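Putative surface-anchored fimbrial subunit (Corynebacterium diphtheriae, PDB 3HR6) builds the shaft of the bacterial pilus, apparently as a repeated subunit of tandem Ig-like modules stabilised by isopeptide and disulfide bonds. Local coordinates at residues Q272-L276 with L294-P298; V171-I175 with F187-D191; V234-G238 with S278-A282; S145-A151 with M297-V302. All blocks are in the same frame, centred on the assembly; numbering follows the deposited sequence.

Contact 1: Q272-L276 with L294-P298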
loop_
_atom_site.group_PDB
_atom_site.type_symbol
_atom_site.label_atom_id
_atom_site.label_comp_id
_atom_site.label_asym_id
_atom_site.label_seq_id
_atom_site.Cartn_x
_atom_site.Cartn_y
_atom_site.Cartn_z
ATOM N N GLN A 272 0.486 -1.083 -3.608
ATOM C CA GLN A 272 0.467 -0.123 -2.503
ATOM C C GLN A 272 0.775 -0.866 -1.206
ATOM O O GLN A 272 0.599 -2.050 -1.144
ATOM C CB GLN A 272 -0.915 0.489 -2.381
ATOM C CG GLN A 272 -1.140 1.783 -3.100
ATOM C CD GLN A 272 -2.531 2.313 -2.813
ATOM O OE1 GLN A 272 -3.525 1.649 -3.140
ATOM N NE2 GLN A 272 -2.618 3.472 -2.158
ATOM N N ALA A 273 1.293 -0.150 -0.198
ATOM C CA ALA A 273 1.455 -0.714 1.162
ATOM C C ALA A 273 0.622 0.157 2.085
ATOM O O ALA A 273 0.173 1.244 1.702
ATOM C CB ALA A 273 2.917 -0.729 1.618
ATOM N N TRP A 274 0.464 -0.298 3.312
ATOM C CA TRP A 274 -0.322 0.426 4.278
ATOM C C TRP A 274 0.348 0.364 5.624
ATOM O O TRP A 274 0.918 -0.661 5.966
ATOM C CB TRP A 274 -1.667 -0.250 4.421
ATOM C CG TRP A 274 -2.505 -0.291 3.154
ATOM C CD1 TRP A 274 -2.262 -1.055 2.046
ATOM C CD2 TRP A 274 -3.765 0.353 2.917
ATOM N NE1 TRP A 274 -3.245 -0.843 1.101
ATOM C CE2 TRP A 274 -4.204 -0.036 1.644
ATOM C CE3 TRP A 274 -4.568 1.211 3.668
ATOM C CZ2 TRP A 274 -5.380 0.452 1.072
ATOM C CZ3 TRP A 274 -5.759 1.697 3.091
ATOM C CH2 TRP A 274 -6.148 1.302 1.816
ATOM N N VAL A 275 0.247 1.459 6.375
ATOM C CA VAL A 275 0.739 1.506 7.764
ATOM C C VAL A 275 -0.432 1.588 8.738
ATOM O O VAL A 275 -1.404 2.334 8.496
ATOM C CB VAL A 275 1.773 2.574 8.032
ATOM C CG1 VAL A 275 1.288 3.979 7.753
ATOM C CG2 VAL A 275 2.317 2.455 9.485
ATOM N N LEU A 276 -0.364 0.721 9.744
ATOM C CA LEU A 276 -1.360 0.664 10.823
ATOM C C LEU A 276 -0.670 0.812 12.159
ATOM O O LEU A 276 0.255 0.068 12.455
ATOM C CB LEU A 276 -2.075 -0.678 10.808
ATOM C CG LEU A 276 -3.266 -0.831 11.737
ATOM C CD1 LEU A 276 -4.442 0.010 11.192
ATOM C CD2 LEU A 276 -3.669 -2.285 11.800
ATOM N N LEU A 294 -10.119 -2.295 10.579
ATOM C CA LEU A 294 -8.968 -1.497 10.988
ATOM C C LEU A 294 -8.441 -0.751 9.757
ATOM O O LEU A 294 -8.045 -1.379 8.761
ATOM C CB LEU A 294 -7.851 -2.383 11.556
ATOM C CG LEU A 294 -8.171 -3.284 12.743
ATOM C CD1 LEU A 294 -7.029 -4.249 12.988
ATOM C CD2 LEU A 294 -8.416 -2.456 13.964
ATOM N N ARG A 295 -8.431 0.577 9.836
ATOM C CA ARG A 295 -8.097 1.410 8.674
ATOM C C ARG A 295 -6.602 1.702 8.707
ATOM O O ARG A 295 -6.109 2.294 9.650
ATOM C CB ARG A 295 -8.962 2.676 8.684
ATOM C CG ARG A 295 -8.666 3.724 7.586
ATOM C CD ARG A 295 -8.877 3.175 6.204
ATOM N NE ARG A 295 -8.489 4.117 5.144
ATOM C CZ ARG A 295 -8.632 3.872 3.833
ATOM N NH1 ARG A 295 -9.187 2.732 3.416
ATOM N NH2 ARG A 295 -8.249 4.781 2.929
ATOM N N GLY A 296 -5.876 1.221 7.702
ATOM C CA GLY A 296 -4.482 1.609 7.535
ATOM C C GLY A 296 -4.346 2.932 6.798
ATOM O O GLY A 296 -5.309 3.461 6.209
ATOM N N MET A 297 -3.139 3.485 6.821
ATOM C CA MET A 297 -2.831 4.634 5.995
ATOM C C MET A 297 -2.158 4.111 4.718
ATOM O O MET A 297 -1.062 3.534 4.807
ATOM C CB MET A 297 -1.891 5.574 6.726
ATOM C CG MET A 297 -1.254 6.689 5.965
ATOM S SD MET A 297 -2.435 7.748 5.131
ATOM C CE MET A 297 -3.244 8.402 6.501
ATOM N N PRO A 298 -2.791 4.282 3.562
ATOM C CA PRO A 298 -2.173 3.788 2.329
ATOM C C PRO A 298 -0.978 4.597 1.890
ATOM O O PRO A 298 -0.924 5.827 2.065
ATOM C CB PRO A 298 -3.288 3.909 1.269
ATOM C CG PRO A 298 -4.199 4.843 1.796
ATOM C CD PRO A 298 -4.083 4.920 3.275
#
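M297 O is met by two groups of the facing strand. V275 N gives it a hydrogen bond of 2.9 Å, and W274 CA adds a CA-H...O contact with M297 O at 3.2 Å. The return bond, from M297 N to V275 O, is shorter at 2.7 Å and nearly straight, with 173° at the hydrogen. V275 and M297 therefore form an antiparallel hydrogen-bonded pair. W274 and P298 form the non-hydrogen-bonded pair beside it. Strand 297-298 is thus a short partner of strand 268-276.

The side chains of W274 and P298 share one face of this sheet. P298 lies over a face of the indole in a CH-pi contact, with P298 CB 3.7 Å from the centroid of the W274 six-membered ring. The W274 CG lies beside the backbone N and opposite the carbonyl carbon (chi1 -62°), which brings the benzo part back over the proline. R295 comes to the ring at its edge. Its guanidinium turns a face to W274 CZ3, the two planes stand 83° apart, and R295 NH1 lies 3.6 Å from W274 CZ3. On the other sheet face V275 CG1 packs against M297 CB at 3.7 Å. Farther along, L276 CD2 meets L294 CD1 at 4.1 Å, their side chains crossing at about a right angle. Q272 NE2 lies beside P298 but is hydrogen-bonded to S299 O.

Two backbone bonds at V275 and M297 fix the register. The tertiary amide N of P298, which has no hydrogen to give, falls at a position where this pairing needs none.

Contact 2: V171-I175 with F187-D191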
loop_
_atom_site.group_PDB
_atom_site.type_symbol
_atom_site.label_atom_id
_atom_site.label_comp_id
_atom_site.label_asym_id
_atom_site.label_seq_id
_atom_site.Cartn_x
_atom_site.Cartn_y
_atom_site.Cartn_z
ATOM N N VAL A 171 9.260 0.591 0.629
ATOM C CA VAL A 171 8.206 1.305 1.318
ATOM C C VAL A 171 8.802 2.070 2.488
ATOM O O VAL A 171 9.318 1.468 3.474
ATOM C CB VAL A 171 7.095 0.364 1.863
ATOM C CG1 VAL A 171 6.002 1.205 2.641
ATOM C CG2 VAL A 171 6.466 -0.437 0.746
ATOM N N ALA A 172 8.787 3.389 2.393
ATOM C CA ALA A 172 9.371 4.263 3.405
ATOM C C ALA A 172 8.257 4.940 4.229
ATOM O O ALA A 172 7.484 5.701 3.655
ATOM C CB ALA A 172 10.212 5.285 2.774
ATOM N N THR A 173 8.193 4.624 5.518
ATOM C CA THR A 173 7.148 5.121 6.414
ATOM C C THR A 173 7.751 5.984 7.461
ATOM O O THR A 173 8.672 5.595 8.136
ATOM C CB THR A 173 6.430 3.929 7.095
ATOM O OG1 THR A 173 5.856 3.095 6.086
ATOM C CG2 THR A 173 5.369 4.344 8.120
ATOM N N LYS A 174 7.198 7.174 7.625
ATOM C CA LYS A 174 7.651 8.100 8.628
ATOM C C LYS A 174 7.067 7.741 9.971
ATOM O O LYS A 174 5.879 7.419 10.042
ATOM C CB LYS A 174 7.248 9.519 8.239
ATOM C CG LYS A 174 8.116 9.956 7.105
ATOM C CD LYS A 174 8.049 11.362 6.670
ATOM C CE LYS A 174 9.141 11.631 5.589
ATOM N NZ LYS A 174 10.624 11.597 5.979
ATOM N N ILE A 175 7.905 7.782 11.013
ATOM C CA ILE A 175 7.410 7.606 12.368
ATOM C C ILE A 175 6.891 8.948 12.849
ATOM O O ILE A 175 7.673 9.886 12.975
ATOM C CB ILE A 175 8.497 7.094 13.346
ATOM C CG1 ILE A 175 9.176 5.851 12.786
ATOM C CG2 ILE A 175 7.883 6.868 14.727
ATOM C CD1 ILE A 175 8.229 4.697 12.500
ATOM N N PHE A 187 2.769 -1.282 15.377
ATOM C CA PHE A 187 3.207 -0.624 14.162
ATOM C C PHE A 187 3.370 -1.691 13.103
ATOM O O PHE A 187 4.273 -2.522 13.186
ATOM C CB PHE A 187 4.501 0.171 14.384
ATOM C CG PHE A 187 4.624 1.385 13.494
ATOM C CD1 PHE A 187 4.022 2.572 13.839
ATOM C CD2 PHE A 187 5.318 1.335 12.319
ATOM C CE1 PHE A 187 4.144 3.685 13.060
ATOM C CE2 PHE A 187 5.398 2.471 11.500
ATOM C CZ PHE A 187 4.820 3.616 11.876
ATOM N N THR A 188 2.412 -1.730 12.195
ATOM C CA THR A 188 2.398 -2.749 11.170
ATOM C C THR A 188 2.491 -2.105 9.787
ATOM O O THR A 188 1.818 -1.123 9.522
ATOM C CB THR A 188 1.112 -3.580 11.270
ATOM O OG1 THR A 188 1.098 -4.289 12.512
ATOM C CG2 THR A 188 1.012 -4.605 10.123
ATOM N N VAL A 189 3.345 -2.624 8.919
ATOM C CA VAL A 189 3.380 -2.217 7.514
ATOM C C VAL A 189 2.989 -3.466 6.738
ATOM O O VAL A 189 3.639 -4.489 6.869
ATOM C CB VAL A 189 4.735 -1.672 7.058
ATOM C CG1 VAL A 189 4.708 -1.350 5.493
ATOM C CG2 VAL A 189 5.123 -0.432 7.887
ATOM N N ALA A 190 1.880 -3.387 5.969
ATOM C CA ALA A 190 1.395 -4.528 5.207
ATOM C C ALA A 190 1.258 -4.172 3.766
ATOM O O ALA A 190 0.969 -3.030 3.410
ATOM C CB ALA A 190 0.022 -5.012 5.709
ATOM N N ASP A 191 1.472 -5.182 2.935
ATOM C CA ASP A 191 1.445 -4.947 1.481
ATOM C C ASP A 191 0.793 -6.136 0.851
ATOM O O ASP A 191 1.302 -7.257 0.970
ATOM C CB ASP A 191 2.883 -4.730 0.971
ATOM C CG ASP A 191 2.943 -4.288 -0.483
ATOM O OD1 ASP A 191 2.100 -4.778 -1.293
ATOM O OD2 ASP A 191 3.795 -3.458 -0.781
#
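F187 extends its ring toward T173 and I175 across the interior of a beta sandwich, in one of the Ig-like modules. Strand 171-174 belongs to one sheet and strand 187-191 to the other. The two strand axes come within 9.7 Å and run at 152° to each other. This is the spacing of packed sheets, and the contact is made by side chains alone.

The tight part lies at the F187 end. I175 CD1 comes obliquely to the ring and touches F187 CZ at 3.6 Å. T173 CG2 meets the ring at its edge, 3.9 Å from F187 CE2. T173 OG1 stands opposite the carbonyl carbon (chi1 -59°), which leaves the methyl to face the phenyl and sends the hydroxyl past V189. F184 adds a second ring, edge-to-face with F187.

The packing is looser toward V171. V171 and V189 reach for each other tip to tip, with their CG1 atoms 4.0 Å apart. D191 is farther still and only brushes V171. Its polar end is turned to K149 NZ, the nitrogen of the isopeptide bond to N271. An acid beside a lysine-asparagine bond is a known feature of Gram-positive pilin modules.

K174, between T173 and I175, is the exposed residue. Its CB points away from strand 187-191, and its NZ makes a salt bridge with E251. By contrast T173 and V189 stay inside, sliding past each other in opposite directions, with T173 OG1 resting 4.0 Å from the methyl carbon V189 CG2.

Contact 3: V234-G238 with S278-A282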
loop_
_atom_site.group_PDB
_atom_site.type_symbol
_atom_site.label_atom_id
_atom_site.label_comp_id
_atom_site.label_asym_id
_atom_site.label_seq_id
_atom_site.Cartn_x
_atom_site.Cartn_y
_atom_site.Cartn_z
ATOM N N VAL A 234 4.954 -6.653 8.165
ATOM C CA VAL A 234 6.091 -6.364 9.058
ATOM C C VAL A 234 5.517 -5.668 10.265
ATOM O O VAL A 234 4.872 -4.648 10.139
ATOM C CB VAL A 234 7.111 -5.477 8.407
ATOM C CG1 VAL A 234 8.216 -5.082 9.473
ATOM C CG2 VAL A 234 7.713 -6.171 7.164
ATOM N N GLN A 235 5.807 -6.219 11.443
ATOM C CA GLN A 235 5.192 -5.728 12.641
ATOM C C GLN A 235 6.267 -5.500 13.655
ATOM O O GLN A 235 7.081 -6.389 13.895
ATOM C CB GLN A 235 4.260 -6.818 13.122
ATOM C CG GLN A 235 3.273 -6.417 14.124
ATOM C CD GLN A 235 2.072 -7.354 14.109
ATOM O OE1 GLN A 235 1.097 -7.174 13.328
ATOM N NE2 GLN A 235 2.139 -8.343 14.937
ATOM N N LEU A 236 6.236 -4.350 14.298
ATOM C CA LEU A 236 7.166 -4.047 15.374
ATOM C C LEU A 236 6.528 -4.284 16.736
ATOM O O LEU A 236 5.422 -3.854 17.004
ATOM C CB LEU A 236 7.660 -2.605 15.309
ATOM C CG LEU A 236 8.322 -2.169 14.013
ATOM C CD1 LEU A 236 8.598 -0.626 14.023
ATOM C CD2 LEU A 236 9.589 -2.970 13.798
ATOM N N ALA A 237 7.284 -4.906 17.615
ATOM C CA ALA A 237 6.811 -5.195 18.971
ATOM C C ALA A 237 7.980 -5.093 19.950
ATOM O O ALA A 237 9.069 -4.681 19.562
ATOM C CB ALA A 237 6.160 -6.566 19.018
ATOM N N GLY A 238 7.759 -5.465 21.204
ATOM C CA GLY A 238 8.860 -5.569 22.165
ATOM C C GLY A 238 9.581 -4.253 22.405
ATOM O O GLY A 238 8.953 -3.201 22.356
ATOM N N SER A 278 -1.059 -0.310 15.041
ATOM C CA SER A 278 -1.656 -1.382 15.845
ATOM C C SER A 278 -1.066 -2.696 15.348
ATOM O O SER A 278 -0.627 -2.772 14.207
ATOM C CB SER A 278 -3.186 -1.402 15.656
ATOM O OG SER A 278 -3.787 -2.298 16.600
ATOM N N ASN A 279 -1.035 -3.723 16.202
ATOM C CA ASN A 279 -0.561 -5.039 15.853
ATOM C C ASN A 279 -1.742 -6.027 15.970
ATOM O O ASN A 279 -1.966 -6.637 17.020
ATOM C CB ASN A 279 0.585 -5.465 16.789
ATOM C CG ASN A 279 1.849 -4.690 16.553
ATOM O OD1 ASN A 279 1.975 -3.994 15.561
ATOM N ND2 ASN A 279 2.793 -4.791 17.478
ATOM N N PRO A 280 -2.509 -6.169 14.881
ATOM C CA PRO A 280 -3.689 -7.008 14.975
ATOM C C PRO A 280 -3.344 -8.461 15.280
ATOM O O PRO A 280 -2.334 -8.964 14.787
ATOM C CB PRO A 280 -4.330 -6.902 13.585
ATOM C CG PRO A 280 -3.673 -5.822 12.911
ATOM C CD PRO A 280 -2.436 -5.444 13.614
ATOM N N THR A 281 -4.202 -9.107 16.055
ATOM C CA THR A 281 -4.036 -10.526 16.396
ATOM C C THR A 281 -4.437 -11.409 15.207
ATOM O O THR A 281 -3.926 -12.507 15.079
ATOM C CB THR A 281 -4.834 -10.884 17.641
ATOM O OG1 THR A 281 -6.153 -10.357 17.521
ATOM C CG2 THR A 281 -4.194 -10.315 18.894
ATOM N N ALA A 282 -5.335 -10.927 14.342
ATOM C CA ALA A 282 -5.762 -11.665 13.141
ATOM C C ALA A 282 -4.940 -11.208 11.963
ATOM O O ALA A 282 -4.388 -10.118 11.981
ATOM C CB ALA A 282 -7.244 -11.442 12.861
#
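Q235 and N279 are the nearest backbone neighbours of the two segments, with their CA atoms 6.6 Å apart, which is too far for backbone pairing. N279 closes the gap with its side chain. N279 ND2 gives a hydrogen bond of 2.8 Å to L236 O, with 162° at the hydrogen. The carbonyl oxygen lies close to the amide plane of N279. Seen from L236, however, the donor stands 37° out of the carbonyl plane, so it does not approach on a lone pair.

The amides of Q235 and N279 stack with their planes 18° apart. The overlap is offset: Q235 CD sits 3.6 Å from N279 CG, and Q235 CG is close to N279 OD1, at 3.1 Å. N279 CG lies beside the backbone N, which lays the amide along the side of strand 234-236. P280 CD closes the far end, 3.9 Å from Q235 OE1.

The oxygens of both amides turn to strand 187-192. N279 OD1 accepts F187 N, and Q235 OE1 is hydrogen-bonded to T188 OG1. N279 therefore uses both ends of its amide, one on each of two adjacent strands. The site is at the surface, where strand 229-236 ends just before helix 238-242. The loop carrying N279 follows strand 268-276, which pairs with strand 187-192 on the side away from strand 229-236.

Contact 4: S145-A151 with M297-V302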
loop_
_atom_site.group_PDB
_atom_site.type_symbol
_atom_site.label_atom_id
_atom_site.label_comp_id
_atom_site.label_asym_id
_atom_site.label_seq_id
_atom_site.Cartn_x
_atom_site.Cartn_y
_atom_site.Cartn_z
ATOM N N SER A 145 1.729 10.016 8.166
ATOM C CA SER A 145 2.072 10.481 6.828
ATOM C C SER A 145 1.926 9.341 5.853
ATOM O O SER A 145 2.149 8.197 6.224
ATOM C CB SER A 145 3.525 10.943 6.797
ATOM O OG SER A 145 3.699 12.058 7.655
ATOM N N GLU A 146 1.611 9.666 4.598
ATOM C CA GLU A 146 1.468 8.637 3.583
ATOM C C GLU A 146 2.842 8.027 3.275
ATOM O O GLU A 146 3.714 8.762 2.806
ATOM C CB GLU A 146 0.928 9.276 2.301
ATOM C CG GLU A 146 0.869 8.337 1.081
ATOM C CD GLU A 146 0.398 9.057 -0.165
ATOM O OE1 GLU A 146 1.221 9.703 -0.852
ATOM O OE2 GLU A 146 -0.806 9.019 -0.389
ATOM N N PRO A 147 2.999 6.701 3.485
ATOM C CA PRO A 147 4.289 6.087 3.116
ATOM C C PRO A 147 4.589 6.231 1.646
ATOM O O PRO A 147 3.676 6.314 0.798
ATOM C CB PRO A 147 4.099 4.596 3.458
ATOM C CG PRO A 147 3.038 4.640 4.605
ATOM C CD PRO A 147 2.094 5.742 4.103
ATOM N N VAL A 148 5.866 6.240 1.319
ATOM C CA VAL A 148 6.300 6.420 -0.064
ATOM C C VAL A 148 6.785 5.050 -0.546
ATOM O O VAL A 148 7.763 4.541 -0.044
ATOM C CB VAL A 148 7.437 7.440 -0.150
ATOM C CG1 VAL A 148 7.966 7.537 -1.588
ATOM C CG2 VAL A 148 6.973 8.797 0.383
ATOM N N LYS A 149 6.029 4.504 -1.481
ATOM C CA LYS A 149 6.352 3.259 -2.132
ATOM C C LYS A 149 6.978 3.515 -3.488
ATOM O O LYS A 149 6.433 4.243 -4.313
ATOM C CB LYS A 149 5.124 2.361 -2.248
ATOM C CG LYS A 149 5.450 1.005 -2.842
ATOM C CD LYS A 149 4.311 0.064 -2.855
ATOM C CE LYS A 149 4.691 -1.238 -3.579
ATOM N NZ LYS A 149 3.812 -2.389 -3.273
ATOM N N THR A 150 8.095 2.870 -3.744
ATOM C CA THR A 150 8.746 2.858 -5.037
ATOM C C THR A 150 9.082 1.446 -5.487
ATOM O O THR A 150 9.100 0.507 -4.690
ATOM C CB THR A 150 9.997 3.699 -4.999
ATOM O OG1 THR A 150 10.902 3.233 -3.961
ATOM C CG2 THR A 150 9.640 5.193 -4.848
ATOM N N ALA A 151 9.387 1.327 -6.765
ATOM C CA ALA A 151 9.851 0.075 -7.381
ATOM C C ALA A 151 11.261 0.293 -7.885
ATOM O O ALA A 151 11.628 1.386 -8.300
ATOM C CB ALA A 151 8.957 -0.350 -8.527
ATOM N N MET A 297 -3.139 3.485 6.821
ATOM C CA MET A 297 -2.831 4.634 5.995
ATOM C C MET A 297 -2.158 4.111 4.718
ATOM O O MET A 297 -1.062 3.534 4.807
ATOM C CB MET A 297 -1.891 5.574 6.726
ATOM C CG MET A 297 -1.254 6.689 5.965
ATOM S SD MET A 297 -2.435 7.748 5.131
ATOM C CE MET A 297 -3.244 8.402 6.501
ATOM N N PRO A 298 -2.791 4.282 3.562
ATOM C CA PRO A 298 -2.173 3.788 2.329
ATOM C C PRO A 298 -0.978 4.597 1.890
ATOM O O PRO A 298 -0.924 5.827 2.065
ATOM C CB PRO A 298 -3.288 3.909 1.269
ATOM C CG PRO A 298 -4.199 4.843 1.796
ATOM C CD PRO A 298 -4.083 4.920 3.275
ATOM N N SER A 299 -0.015 3.856 1.326
ATOM C CA SER A 299 1.155 4.438 0.697
ATOM C C SER A 299 0.795 5.161 -0.608
ATOM O O SER A 299 -0.299 4.979 -1.181
ATOM C CB SER A 299 2.177 3.361 0.359
ATOM O OG SER A 299 1.832 2.574 -0.780
ATOM N N SER A 300 1.759 5.915 -1.145
ATOM C CA SER A 300 1.700 6.318 -2.555
ATOM C C SER A 300 1.630 5.096 -3.473
ATOM O O SER A 300 2.046 3.983 -3.107
ATOM C CB SER A 300 2.897 7.161 -2.936
ATOM O OG SER A 300 4.106 6.417 -2.807
ATOM N N ARG A 301 1.019 5.265 -4.635
ATOM C CA ARG A 301 0.847 4.157 -5.534
ATOM C C ARG A 301 2.057 3.971 -6.412
ATOM O O ARG A 301 2.672 4.948 -6.827
ATOM C CB ARG A 301 -0.370 4.398 -6.424
ATOM C CG ARG A 301 -1.699 4.398 -5.689
ATOM C CD ARG A 301 -2.761 4.969 -6.593
ATOM N NE ARG A 301 -4.070 4.707 -6.033
ATOM C CZ ARG A 301 -4.830 3.651 -6.326
ATOM N NH1 ARG A 301 -4.434 2.718 -7.204
ATOM N NH2 ARG A 301 -6.017 3.536 -5.740
ATOM N N VAL A 302 2.309 2.702 -6.758
ATOM C CA VAL A 302 3.291 2.358 -7.765
ATOM C C VAL A 302 2.540 1.615 -8.842
ATOM O O VAL A 302 1.739 0.715 -8.558
ATOM C CB VAL A 302 4.466 1.528 -7.225
ATOM C CG1 VAL A 302 5.405 1.120 -8.426
ATOM C CG2 VAL A 302 5.258 2.339 -6.288
HETATM O O HOH W 1 -2.462 7.998 1.435
HETATM O O HOH W 2 -1.875 6.989 -2.297
HETATM O O HOH W 3 4.785 5.877 -5.402
#
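V302, K149 and S300 have the largest shares of the buried surface. V302 puts its two methyls on different partners. V302 CG2 presses on the K149 backbone, 3.0 Å from K149 O, and also meets K149 CG, the side chains crossing at about a right angle. V302 CG1 packs on A151 CB at 3.8 Å.

K149 runs extended into the core from CG anti to its N (chi1 -176°). Its NZ is covalently linked to N271 and hydrogen-bonded to D191. Y169 lies beside it.

S300 holds the 145-151 segment from two atoms. S300 N donates to P147 O at 2.8 Å, nearly in line with the carbonyl. S300 OG accepts K149 N at 3.0 Å and donates to a water 2.7 Å away. That water in turn donates to K149 O and R301 O.

E146 covers the outer side. Two further waters donate to E146 OE2, one bridging to P298 O and the other to S299 O.

Direct bonds and waters thus knit the chain of 297-302 to the strand that bears the isopeptide lysine. The lysine is held by its backbone at one end and by a covalent bond at the other, which probably stiffens the module.

In the fold
Contact 2 is a buried part of the sandwich interior, joining its two sheets mainly by apolar side chains. Contact 3 lies at the surface and works through amides. Contacts 1 and 4 are partly buried and share M297 and P298: the first adds this short strand to strand 268-276, while the second ties the chain running on from it to strand 148-152, partly through water. Strand 187-192 links three contacts. It carries half of contact 2, bonds to W274 and L276 of contact 1, and pairs through V189 with V234 of contact 3. Contacts 2 and 4 meet at D191 and the isopeptide nitrogen of K149. Contacts 3 and 4 do not touch.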